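Local coordinates for S-adenosylmethionine:tRNA ribosyltransferase-isomerase (Thermotoga maritima, PDB 1VKY), which probably transfers and isomerises the ribose moiety of S-adenosylmethionine onto 7-aminomethyl-7-deazaguanine in tRNA, giving epoxyqueuosine in the queuosine pathway, at residues R328-K332 / R333-F337; R97-E100 / G101-K104; V243-L246 / R247-R250; L285-Y288 / P289-F293; F55-I58 / I59-L62. All coordinates share one frame; numbering follows the deposited sequence.

Overall arrangement
Along the chain the five contacts come in the order 5, 2, 3, 4, 1, and all are local, within helices, turns or loops. Interaction 2 stands apart: it is the hairpin between strands 89-97 and 102-108 of the six-stranded antiparallel sheet, about 47 Å centre to centre from interaction 1, on the opposite side of the chain's centre. Interaction 5 follows strand 49-54, interaction 3 lies on helix 240-252, interaction 4 in the loop before strand 298-302, and interaction 1 at the end of helix 320-332. Interactions 3 and 4 approach to about 6 Å between nearest atoms. The hairpin thus belongs to one sheet; the other four cap or connect elements around the nine-stranded mixed sheet.

Interaction 1: residues R328-K332 / R333-F337; sequences REAVK and RRYRF
R333 grips E329 twice at the end of helix 320-332. R333 N donates to E329 O at 2.8 Å, and the R333 chain, extended from CG to NE, carries NE to within 2.7 Å of E329 OE2. That bond is nearly straight (172°) and lies in the guanidinium plane, with the carboxylate turned 76° against it. K332 NZ adds a long ion pair to E329 OE1 at 3.9 Å. An alanine in place of E329 would probably leave the R333 guanidinium without its anchor and free to swing, and take away the negative charge between two cations. R334 has positive phi (71°), and its N reaches V331 O, 3.0 Å away, from above the carbonyl plane; Y335 N then turns back to A330 O at 2.9 Å, completing a Schellman motif. A water donates to V331 O and accepts from R334 NH1, while the same guanidinium makes a salt bridge to E25. Y335 rests its CB on A330 CB, 3.9 Å away, and sends its hydroxyl to H52. F337 crosses V331 at about a right angle, its CZ 3.8 Å from A330 CB and 3.7 Å from V331 CG2, while its ring also meets F303.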
# COMPACT_ATOMS: atom_id res chain seq x y z
N ARG B 328 -18.94 -11.55 8.20
CA ARG B 328 -18.66 -12.96 8.50
C ARG B 328 -18.63 -13.80 7.22
O ARG B 328 -17.76 -14.66 7.04
CB ARG B 328 -19.66 -13.49 9.50
CG ARG B 328 -19.34 -13.08 10.95
CD ARG B 328 -20.13 -13.89 11.99
NE ARG B 328 -21.56 -13.58 11.88
CZ ARG B 328 -22.16 -12.53 12.41
NH1 ARG B 328 -21.49 -11.64 13.15
NH2 ARG B 328 -23.46 -12.37 12.20
N GLU B 329 -19.58 -13.54 6.30
CA GLU B 329 -19.58 -14.18 4.97
C GLU B 329 -18.35 -13.84 4.13
O GLU B 329 -17.82 -14.70 3.40
CB GLU B 329 -20.84 -13.84 4.15
CG GLU B 329 -21.96 -14.87 4.17
CD GLU B 329 -21.55 -16.30 3.72
OE1 GLU B 329 -21.45 -17.19 4.59
OE2 GLU B 329 -21.33 -16.56 2.52
N ALA B 330 -17.88 -12.60 4.22
CA ALA B 330 -16.66 -12.21 3.50
C ALA B 330 -15.43 -12.98 3.97
O ALA B 330 -14.62 -13.42 3.15
CB ALA B 330 -16.41 -10.71 3.61
N VAL B 331 -15.28 -13.14 5.28
CA VAL B 331 -14.16 -13.91 5.83
C VAL B 331 -14.28 -15.36 5.38
O VAL B 331 -13.31 -15.96 4.91
CB VAL B 331 -14.10 -13.79 7.39
CG1 VAL B 331 -13.14 -14.78 8.00
CG2 VAL B 331 -13.75 -12.35 7.81
N LYS B 332 -15.48 -15.91 5.46
CA LYS B 332 -15.72 -17.30 5.10
C LYS B 332 -15.38 -17.50 3.66
O LYS B 332 -14.72 -18.47 3.31
CB LYS B 332 -17.17 -17.66 5.38
CG LYS B 332 -17.52 -19.10 5.17
CD LYS B 332 -19.00 -19.32 5.37
CE LYS B 332 -19.36 -20.80 5.24
NZ LYS B 332 -20.85 -20.97 5.18
N ARG B 333 -15.75 -16.55 2.80
CA ARG B 333 -15.44 -16.68 1.38
C ARG B 333 -14.09 -16.16 0.96
O ARG B 333 -13.78 -16.15 -0.24
CB ARG B 333 -16.52 -15.96 0.56
CG ARG B 333 -17.83 -16.64 0.65
CD ARG B 333 -18.92 -15.87 -0.04
NE ARG B 333 -20.21 -16.58 0.03
CZ ARG B 333 -20.81 -17.14 -1.02
NH1 ARG B 333 -20.23 -17.15 -2.22
NH2 ARG B 333 -22.00 -17.70 -0.85
N ARG B 334 -13.30 -15.68 1.93
CA ARG B 334 -11.90 -15.32 1.69
C ARG B 334 -11.78 -14.06 0.85
O ARG B 334 -10.87 -13.89 0.03
CB ARG B 334 -11.14 -16.53 1.07
CG ARG B 334 -11.29 -17.86 1.85
CD ARG B 334 -10.63 -17.89 3.21
NE ARG B 334 -9.18 -17.77 3.10
CZ ARG B 334 -8.34 -17.61 4.13
NH1 ARG B 334 -8.77 -17.55 5.39
NH2 ARG B 334 -7.04 -17.49 3.90
N TYR B 335 -12.70 -13.11 1.06
CA TYR B 335 -12.52 -11.79 0.45
C TYR B 335 -11.22 -11.20 0.98
O TYR B 335 -10.77 -11.53 2.10
CB TYR B 335 -13.68 -10.83 0.82
CG TYR B 335 -14.91 -10.94 -0.03
CD1 TYR B 335 -15.68 -12.10 -0.04
CD2 TYR B 335 -15.32 -9.87 -0.85
CE1 TYR B 335 -16.86 -12.19 -0.83
CE2 TYR B 335 -16.49 -9.95 -1.63
CZ TYR B 335 -17.25 -11.12 -1.62
OH TYR B 335 -18.41 -11.15 -2.41
N ARG B 336 -10.70 -10.23 0.25
CA ARG B 336 -9.58 -9.45 0.72
C ARG B 336 -10.03 -8.11 1.30
O ARG B 336 -10.96 -7.46 0.76
CB ARG B 336 -8.60 -9.21 -0.40
CG ARG B 336 -8.00 -10.48 -1.02
CD ARG B 336 -7.27 -10.19 -2.33
NE ARG B 336 -8.09 -9.31 -3.17
CZ ARG B 336 -7.77 -8.09 -3.62
NH1 ARG B 336 -6.57 -7.53 -3.36
NH2 ARG B 336 -8.69 -7.43 -4.36
N PHE B 337 -9.35 -7.72 2.38
CA PHE B 337 -9.75 -6.61 3.24
C PHE B 337 -8.77 -5.46 3.21
O PHE B 337 -7.61 -5.58 2.80
CB PHE B 337 -9.90 -7.10 4.67
CG PHE B 337 -11.09 -7.97 4.90
CD1 PHE B 337 -11.16 -9.22 4.34
CD2 PHE B 337 -12.09 -7.56 5.74
CE1 PHE B 337 -12.24 -10.02 4.56
CE2 PHE B 337 -13.20 -8.38 5.96
CZ PHE B 337 -13.26 -9.59 5.37
O HOH W 1 -11.84 -17.81 6.16

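Interaction 2: residues R97-E100 / G101-K104; sequences RLEE and GIWK
R97 has CG anti to its own backbone N (chi1 179°) and runs fully extended to NE, while W103, with CG anti to the carbonyl carbon, lays its indole flat against that chain. R97 CB sits 3.5 Å from the centroid of the W103 six-membered ring, only 6° off the normal, a CH-pi contact over the face. Further out, R97 CD lies 3.7 Å from W103 CZ2, and the guanidinium then turns its plane 77° from the ring. R97 NH2 donates to E100 OE1 at 3.2 Å, on the anti side of the carboxylate, and E99 C and E100 N lie over one guanidinium face. D147 draws these ends together, taking bonds from R97 NE and W103 NE1 and giving its N to E100 OE2. The backbone here is a hairpin between strands 89-97 and 102-108 with a classic beta bulge: I102 O accepts from both L98 N at 2.7 Å and E99 N at 3.3 Å. A type II turn runs from E99 to I102, closed by I102 N to E99 O at 2.8 Å, and G101 takes its third position at positive phi, where a CB would collide with E100 O. E99 and I102 lie side by side on the sheet face away from R97 and W103. L98 CD2 packs on K104 CD at 3.8 Å, and K104 NZ continues to D135.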
# COMPACT_ATOMS: atom_id res chain seq x y z
N ARG B 97 -7.55 27.08 -7.36
CA ARG B 97 -7.06 28.02 -8.36
C ARG B 97 -8.12 28.35 -9.37
O ARG B 97 -8.68 27.44 -10.00
CB ARG B 97 -5.89 27.38 -9.07
CG ARG B 97 -5.24 28.14 -10.15
CD ARG B 97 -4.07 27.36 -10.67
NE ARG B 97 -3.31 28.12 -11.65
CZ ARG B 97 -3.57 28.13 -12.94
NH1 ARG B 97 -4.58 27.44 -13.44
NH2 ARG B 97 -2.82 28.84 -13.75
N LEU B 98 -8.40 29.64 -9.54
CA LEU B 98 -9.39 30.08 -10.51
C LEU B 98 -8.71 30.44 -11.82
O LEU B 98 -9.29 30.33 -12.89
CB LEU B 98 -10.20 31.26 -9.96
CG LEU B 98 -10.88 31.05 -8.59
CD1 LEU B 98 -11.83 32.19 -8.31
CD2 LEU B 98 -11.62 29.72 -8.48
N GLU B 99 -7.45 30.83 -11.71
CA GLU B 99 -6.68 31.37 -12.79
C GLU B 99 -5.27 31.57 -12.21
O GLU B 99 -5.13 31.74 -11.01
CB GLU B 99 -7.32 32.71 -13.24
CG GLU B 99 -6.45 33.62 -14.07
CD GLU B 99 -7.21 34.42 -15.11
OE1 GLU B 99 -7.65 35.55 -14.81
OE2 GLU B 99 -7.35 33.92 -16.25
N GLU B 100 -4.24 31.55 -13.05
CA GLU B 100 -2.87 31.81 -12.60
C GLU B 100 -2.87 33.02 -11.67
O GLU B 100 -3.32 34.08 -12.04
CB GLU B 100 -1.98 32.12 -13.81
CG GLU B 100 -0.53 32.50 -13.48
CD GLU B 100 0.33 31.33 -13.00
OE1 GLU B 100 -0.00 30.17 -13.25
OE2 GLU B 100 1.38 31.59 -12.37
N GLY B 101 -2.40 32.83 -10.46
CA GLY B 101 -2.33 33.94 -9.50
C GLY B 101 -3.63 34.45 -8.90
O GLY B 101 -3.62 35.47 -8.23
N ILE B 102 -4.76 33.76 -9.15
CA ILE B 102 -6.06 34.04 -8.51
C ILE B 102 -6.59 32.73 -7.90
O ILE B 102 -6.89 31.74 -8.61
CB ILE B 102 -7.10 34.68 -9.51
CG1 ILE B 102 -6.52 35.91 -10.19
CG2 ILE B 102 -8.38 35.07 -8.77
CD1 ILE B 102 -7.48 36.63 -11.12
N TRP B 103 -6.68 32.73 -6.57
CA TRP B 103 -7.03 31.56 -5.78
C TRP B 103 -8.13 31.83 -4.76
O TRP B 103 -8.13 32.89 -4.12
CB TRP B 103 -5.78 31.12 -5.00
CG TRP B 103 -4.73 30.53 -5.85
CD1 TRP B 103 -3.85 31.20 -6.68
CD2 TRP B 103 -4.41 29.15 -5.97
NE1 TRP B 103 -3.02 30.31 -7.30
CE2 TRP B 103 -3.34 29.04 -6.89
CE3 TRP B 103 -4.92 27.99 -5.39
CZ2 TRP B 103 -2.78 27.82 -7.23
CZ3 TRP B 103 -4.35 26.79 -5.71
CH2 TRP B 103 -3.29 26.72 -6.63
N LYS B 104 -9.03 30.86 -4.60
CA LYS B 104 -9.90 30.81 -3.45
C LYS B 104 -9.06 30.31 -2.32
O LYS B 104 -8.40 29.28 -2.44
CB LYS B 104 -11.06 29.83 -3.64
CG LYS B 104 -12.10 30.33 -4.60
CD LYS B 104 -13.10 29.26 -4.97
CE LYS B 104 -13.89 28.76 -3.79
NZ LYS B 104 -14.98 29.69 -3.49

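Interaction 3: residues V243-L246 / R247-R250; sequences VRKL and RETR
E248 lies alongside R244, one helical turn earlier, and its side chain can be read atom by atom. E248 CB lies 3.5 Å from R244 O, and CG comes closer still to that oxygen, which already accepts from E248 N at 2.9 Å. With CG beside its own backbone N (chi1 -70°) and the chain extended beyond, the carboxylate runs alongside the R244 side chain, both pointing the same way. E248 CD meets R244 CD at 3.6 Å, and E248 OE2 comes to 3.0 Å of R244 CD. E248 OE1 stays 4.2 Å from R244 NH1, near the edge of the guanidinium but beyond salt-bridge range, the two planes 53° apart. A leucine in place of E248 would probably leave the R244 guanidinium without this nearby negative charge. R247 NH2 leans on R244 CG from another side, at 3.7 Å. K245 O takes two bonds from T249, one from T249 N at 2.9 Å and one from T249 OG1 at 2.6 Å, reaching it from opposite faces of the carbonyl plane; the hydroxyl thus finds an acceptor inside the helix. K245 NZ goes on to F206 O, and R250 forms a salt bridge with D297. With L246 and T249 set against L67 and I256, and R244, R247 and E248 along another side, this is an amphipathic alpha helix packed on a mixed beta sheet.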
# COMPACT_ATOMS: atom_id res chain seq x y z
N VAL B 243 -22.96 20.67 -5.72
CA VAL B 243 -24.21 21.04 -5.08
C VAL B 243 -25.37 20.99 -6.07
O VAL B 243 -26.45 20.50 -5.75
CB VAL B 243 -24.11 22.45 -4.38
CG1 VAL B 243 -25.47 22.91 -3.85
CG2 VAL B 243 -23.09 22.42 -3.23
N ARG B 244 -25.17 21.53 -7.28
CA ARG B 244 -26.21 21.51 -8.31
C ARG B 244 -26.60 20.10 -8.70
O ARG B 244 -27.77 19.77 -8.80
CB ARG B 244 -25.74 22.24 -9.57
CG ARG B 244 -26.87 22.41 -10.57
CD ARG B 244 -26.46 22.47 -12.07
NE ARG B 244 -25.06 22.83 -12.27
CZ ARG B 244 -24.12 22.07 -12.86
NH1 ARG B 244 -24.39 20.85 -13.36
NH2 ARG B 244 -22.88 22.56 -12.96
N LYS B 245 -25.61 19.24 -8.92
CA LYS B 245 -25.89 17.86 -9.29
C LYS B 245 -26.61 17.06 -8.21
O LYS B 245 -27.45 16.21 -8.51
CB LYS B 245 -24.59 17.19 -9.65
CG LYS B 245 -24.03 17.73 -10.94
CD LYS B 245 -22.88 16.90 -11.44
CE LYS B 245 -22.71 17.12 -12.92
NZ LYS B 245 -21.48 16.42 -13.35
N LEU B 246 -26.29 17.32 -6.96
CA LEU B 246 -26.97 16.63 -5.85
C LEU B 246 -28.44 16.99 -5.86
O LEU B 246 -29.33 16.14 -5.68
CB LEU B 246 -26.35 17.04 -4.49
CG LEU B 246 -24.92 16.59 -4.21
CD1 LEU B 246 -24.35 17.40 -3.07
CD2 LEU B 246 -24.89 15.13 -3.91
N ARG B 247 -28.71 18.28 -6.05
CA ARG B 247 -30.08 18.77 -6.09
C ARG B 247 -30.84 18.24 -7.31
O ARG B 247 -31.96 17.77 -7.21
CB ARG B 247 -30.11 20.29 -6.07
CG ARG B 247 -31.53 20.82 -6.07
CD ARG B 247 -31.70 22.36 -6.06
NE ARG B 247 -30.73 23.08 -6.89
CZ ARG B 247 -30.75 23.13 -8.22
NH1 ARG B 247 -31.69 22.50 -8.93
NH2 ARG B 247 -29.79 23.82 -8.84
N GLU B 248 -30.21 18.28 -8.47
CA GLU B 248 -30.82 17.72 -9.70
C GLU B 248 -31.11 16.21 -9.64
O GLU B 248 -32.13 15.72 -10.17
CB GLU B 248 -29.92 18.00 -10.89
CG GLU B 248 -29.86 19.46 -11.30
CD GLU B 248 -28.79 19.71 -12.34
OE1 GLU B 248 -27.93 18.82 -12.57
OE2 GLU B 248 -28.81 20.81 -12.91
N THR B 249 -30.22 15.46 -9.01
CA THR B 249 -30.38 14.02 -8.88
C THR B 249 -31.59 13.69 -7.99
O THR B 249 -32.43 12.87 -8.34
CB THR B 249 -29.10 13.43 -8.27
OG1 THR B 249 -28.00 13.73 -9.12
CG2 THR B 249 -29.13 11.92 -8.31
N ARG B 250 -31.68 14.38 -6.87
CA ARG B 250 -32.83 14.31 -5.98
C ARG B 250 -34.13 14.68 -6.69
O ARG B 250 -35.12 13.96 -6.61
CB ARG B 250 -32.62 15.25 -4.80
CG ARG B 250 -31.82 14.67 -3.65
CD ARG B 250 -32.72 14.18 -2.50
NE ARG B 250 -31.99 13.44 -1.46
CZ ARG B 250 -31.43 12.26 -1.66
NH1 ARG B 250 -31.50 11.68 -2.86
NH2 ARG B 250 -30.80 11.67 -0.69

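Interaction 4: residues L285-Y288 / P289-F293; sequences LFIY and PPFEF
I287 and F291 face each other across a proline-bearing bend in the loop between strands 279-281 and 298-302, where the P289-P290 peptide bond is cis. The chain directions before and after the bend differ by 126°, which lets residues four apart meet through their side chains. Two CH-pi contacts come first. I287 CG2 sits over the F291 ring, 3.9 Å from its centroid and 19° off the normal, and P289 CD lies over one face of the Y288 ring, 3.6 Å from that centroid. A chi1 of -172° swings the Y288 ring to the carbonyl side of its residue, and so against the proline that follows.

The remaining apolar contacts gather round I287 and F291. I287 CG2 also reaches F293 CZ at 3.7 Å, I287 CG1 touches F291 CZ at 3.9 Å, and L285, pointing against the F291 side chain, brings CD2 to 4.1 Å from F291 CZ. Helix 309-318 lies against this cluster, with A316 touching I287 and F291 and F317 meeting the F293 ring edge-to-face, while L285 and F293 also touch E268 of helix 261-270.

Polar contact contributes little: the two segments share no hydrogen bond, and Y288 O and P290 O, both acceptors, come to 3.3 Å at the bend. Between the two phenylalanines, F291 CD2 stands 3.6 Å above the F293 ring plane, over its centre.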
# COMPACT_ATOMS: atom_id res chain seq x y z
N LEU B 285 -18.15 15.29 12.32
CA LEU B 285 -19.33 14.41 12.44
C LEU B 285 -18.89 13.00 12.69
O LEU B 285 -18.05 12.48 11.95
CB LEU B 285 -20.17 14.49 11.16
CG LEU B 285 -21.42 13.58 11.12
CD1 LEU B 285 -22.41 13.94 12.21
CD2 LEU B 285 -22.09 13.70 9.76
N PHE B 286 -19.44 12.37 13.74
CA PHE B 286 -19.16 10.99 14.07
C PHE B 286 -20.43 10.15 13.80
O PHE B 286 -21.45 10.37 14.44
CB PHE B 286 -18.74 10.85 15.55
CG PHE B 286 -18.46 9.45 15.96
CD1 PHE B 286 -17.37 8.79 15.47
CD2 PHE B 286 -19.29 8.76 16.80
CE1 PHE B 286 -17.11 7.49 15.80
CE2 PHE B 286 -19.03 7.45 17.14
CZ PHE B 286 -17.93 6.83 16.65
N ILE B 287 -20.35 9.23 12.84
CA ILE B 287 -21.48 8.45 12.39
C ILE B 287 -21.39 7.07 13.04
O ILE B 287 -20.39 6.36 12.91
CB ILE B 287 -21.51 8.36 10.86
CG1 ILE B 287 -21.58 9.76 10.26
CG2 ILE B 287 -22.62 7.39 10.41
CD1 ILE B 287 -21.46 9.80 8.71
N TYR B 288 -22.45 6.71 13.75
CA TYR B 288 -22.52 5.50 14.56
C TYR B 288 -23.99 5.06 14.55
O TYR B 288 -24.88 5.92 14.54
CB TYR B 288 -22.07 5.88 15.97
CG TYR B 288 -21.89 4.76 16.94
CD1 TYR B 288 -20.69 4.05 17.00
CD2 TYR B 288 -22.93 4.38 17.81
CE1 TYR B 288 -20.52 3.00 17.88
CE2 TYR B 288 -22.75 3.29 18.71
CZ TYR B 288 -21.53 2.62 18.75
OH TYR B 288 -21.27 1.56 19.62
N PRO B 289 -24.28 3.76 14.59
CA PRO B 289 -25.69 3.30 14.45
C PRO B 289 -26.51 3.62 15.71
O PRO B 289 -25.96 3.56 16.78
CB PRO B 289 -25.57 1.79 14.32
CG PRO B 289 -24.15 1.47 14.31
CD PRO B 289 -23.38 2.64 14.81
N PRO B 290 -27.79 3.98 15.61
CA PRO B 290 -28.50 4.18 14.37
C PRO B 290 -28.26 5.59 13.78
O PRO B 290 -28.13 6.56 14.52
CB PRO B 290 -29.96 4.01 14.80
CG PRO B 290 -29.97 4.59 16.13
CD PRO B 290 -28.68 4.16 16.78
N PHE B 291 -28.21 5.70 12.46
CA PHE B 291 -27.99 7.02 11.83
C PHE B 291 -28.86 7.16 10.59
O PHE B 291 -28.96 6.20 9.82
CB PHE B 291 -26.50 7.16 11.43
CG PHE B 291 -26.08 8.58 11.09
CD1 PHE B 291 -25.57 9.43 12.06
CD2 PHE B 291 -26.16 9.05 9.78
CE1 PHE B 291 -25.18 10.73 11.72
CE2 PHE B 291 -25.73 10.35 9.45
CZ PHE B 291 -25.22 11.15 10.41
N GLU B 292 -29.45 8.34 10.39
CA GLU B 292 -30.28 8.63 9.23
C GLU B 292 -29.46 9.37 8.16
O GLU B 292 -28.98 10.48 8.40
CB GLU B 292 -31.44 9.54 9.63
CG GLU B 292 -32.43 9.84 8.51
CD GLU B 292 -33.23 8.60 8.05
OE1 GLU B 292 -33.35 7.60 8.82
OE2 GLU B 292 -33.73 8.63 6.91
N PHE B 293 -29.34 8.75 7.00
CA PHE B 293 -28.56 9.30 5.91
C PHE B 293 -29.48 10.21 5.08
O PHE B 293 -30.42 9.74 4.46
CB PHE B 293 -27.88 8.19 5.14
CG PHE B 293 -26.82 7.54 5.95
CD1 PHE B 293 -27.15 6.57 6.91
CD2 PHE B 293 -25.50 7.94 5.82
CE1 PHE B 293 -26.16 6.01 7.75
CE2 PHE B 293 -24.52 7.41 6.62
CZ PHE B 293 -24.84 6.44 7.61

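Interaction 5: residues F55-I58 / I59-L62; sequences FREI and IEYL
E57 and I58 give their carbonyls to residues three further on: E60 N donates to E57 O at 3.1 Å and Y61 N to I58 O at 3.0 Å. Both donors stand above the carbonyl planes, by 56° and 47°, well off the lone pairs. I58 N to F55 O comes before them and L62 N to I59 O follows, so four bonds of the same three-residue spacing wind the chain after strand 49-54 into a 3-10 helix. Three residues to the turn bring the side chains of E57 and E60 side by side, pointing the same way.

Among the charged groups, E60 OE2 lies 3.9 Å from E57 CG, and the two OE2 atoms, of E57 and E60, stay 4.8 Å apart. Such like charges would repel, but R53 bridges both carboxylates, which probably offsets that; E57 OE1 also accepts from I54 N.

Y61 turns a ring edge to I58 O, which lies near the ring plane, while Y61 CD1 is 3.5 Å from E57 O. The hydroxyl of Y61 bonds to E51 and R53. I59 CG2 also lies against a carbonyl oxygen, 3.6 Å from R56 O.

Apolar contact is lighter. With chi1 at -166°, the longer branch of I58 sits beside the carbonyl carbon and is directed toward L62, where I58 CG1 meets L62 CD1 at 4.2 Å. I59 and L62 both touch L199 of helix 193-202, whereas I58 meets L40 of strand 39-44.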
# COMPACT_ATOMS: atom_id res chain seq x y z
N PHE B 55 -16.20 -6.32 -9.40
CA PHE B 55 -16.40 -4.89 -9.37
C PHE B 55 -16.98 -4.32 -10.65
O PHE B 55 -17.85 -3.44 -10.59
CB PHE B 55 -15.14 -4.10 -8.98
CG PHE B 55 -15.47 -2.70 -8.51
CD1 PHE B 55 -15.80 -2.46 -7.20
CD2 PHE B 55 -15.50 -1.65 -9.40
CE1 PHE B 55 -16.15 -1.18 -6.79
CE2 PHE B 55 -15.85 -0.40 -9.01
CZ PHE B 55 -16.19 -0.15 -7.70
N ARG B 56 -16.49 -4.76 -11.80
CA ARG B 56 -16.95 -4.19 -13.08
C ARG B 56 -18.45 -4.40 -13.31
O ARG B 56 -19.07 -3.67 -14.07
CB ARG B 56 -16.17 -4.77 -14.25
CG ARG B 56 -16.29 -6.28 -14.40
CD ARG B 56 -15.53 -6.86 -15.61
NE ARG B 56 -14.14 -6.41 -15.62
CZ ARG B 56 -13.07 -7.15 -15.30
NH1 ARG B 56 -13.18 -8.44 -14.94
NH2 ARG B 56 -11.87 -6.57 -15.35
N GLU B 57 -19.03 -5.37 -12.60
CA GLU B 57 -20.50 -5.64 -12.62
C GLU B 57 -21.36 -4.65 -11.80
O GLU B 57 -22.59 -4.75 -11.74
CB GLU B 57 -20.73 -7.08 -12.14
CG GLU B 57 -20.15 -8.09 -13.12
CD GLU B 57 -20.00 -9.49 -12.55
OE1 GLU B 57 -19.96 -9.69 -11.33
OE2 GLU B 57 -19.90 -10.41 -13.36
N ILE B 58 -20.70 -3.64 -11.21
CA ILE B 58 -21.41 -2.55 -10.53
C ILE B 58 -22.38 -1.86 -11.45
O ILE B 58 -23.43 -1.43 -11.00
CB ILE B 58 -20.43 -1.51 -9.90
CG1 ILE B 58 -21.17 -0.59 -8.90
CG2 ILE B 58 -19.68 -0.70 -10.97
CD1 ILE B 58 -20.24 0.16 -8.02
N ILE B 59 -22.06 -1.80 -12.74
CA ILE B 59 -22.94 -1.17 -13.70
C ILE B 59 -24.37 -1.78 -13.76
O ILE B 59 -25.34 -1.10 -14.05
CB ILE B 59 -22.28 -1.24 -15.09
CG1 ILE B 59 -23.01 -0.35 -16.10
CG2 ILE B 59 -22.16 -2.68 -15.57
CD1 ILE B 59 -22.13 -0.04 -17.32
N GLU B 60 -24.48 -3.07 -13.45
CA GLU B 60 -25.79 -3.77 -13.43
C GLU B 60 -26.73 -3.31 -12.29
O GLU B 60 -27.88 -3.76 -12.21
CB GLU B 60 -25.55 -5.27 -13.29
CG GLU B 60 -24.72 -5.82 -14.44
CD GLU B 60 -24.42 -7.28 -14.27
OE1 GLU B 60 -25.05 -7.91 -13.40
OE2 GLU B 60 -23.61 -7.82 -15.00
N TYR B 61 -26.22 -2.45 -11.39
CA TYR B 61 -26.97 -1.94 -10.27
C TYR B 61 -27.28 -0.46 -10.42
O TYR B 61 -27.96 0.10 -9.60
CB TYR B 61 -26.18 -2.17 -8.96
CG TYR B 61 -26.01 -3.63 -8.68
CD1 TYR B 61 -24.88 -4.29 -9.10
CD2 TYR B 61 -27.04 -4.37 -8.10
CE1 TYR B 61 -24.71 -5.65 -8.87
CE2 TYR B 61 -26.91 -5.74 -7.88
CZ TYR B 61 -25.72 -6.38 -8.27
OH TYR B 61 -25.56 -7.73 -8.06
N LEU B 62 -26.78 0.16 -11.48
CA LEU B 62 -26.88 1.59 -11.65
C LEU B 62 -27.76 1.85 -12.83
O LEU B 62 -27.71 1.16 -13.83
CB LEU B 62 -25.50 2.25 -11.83
CG LEU B 62 -24.54 2.08 -10.62
CD1 LEU B 62 -23.10 2.53 -10.92
CD2 LEU B 62 -25.08 2.76 -9.39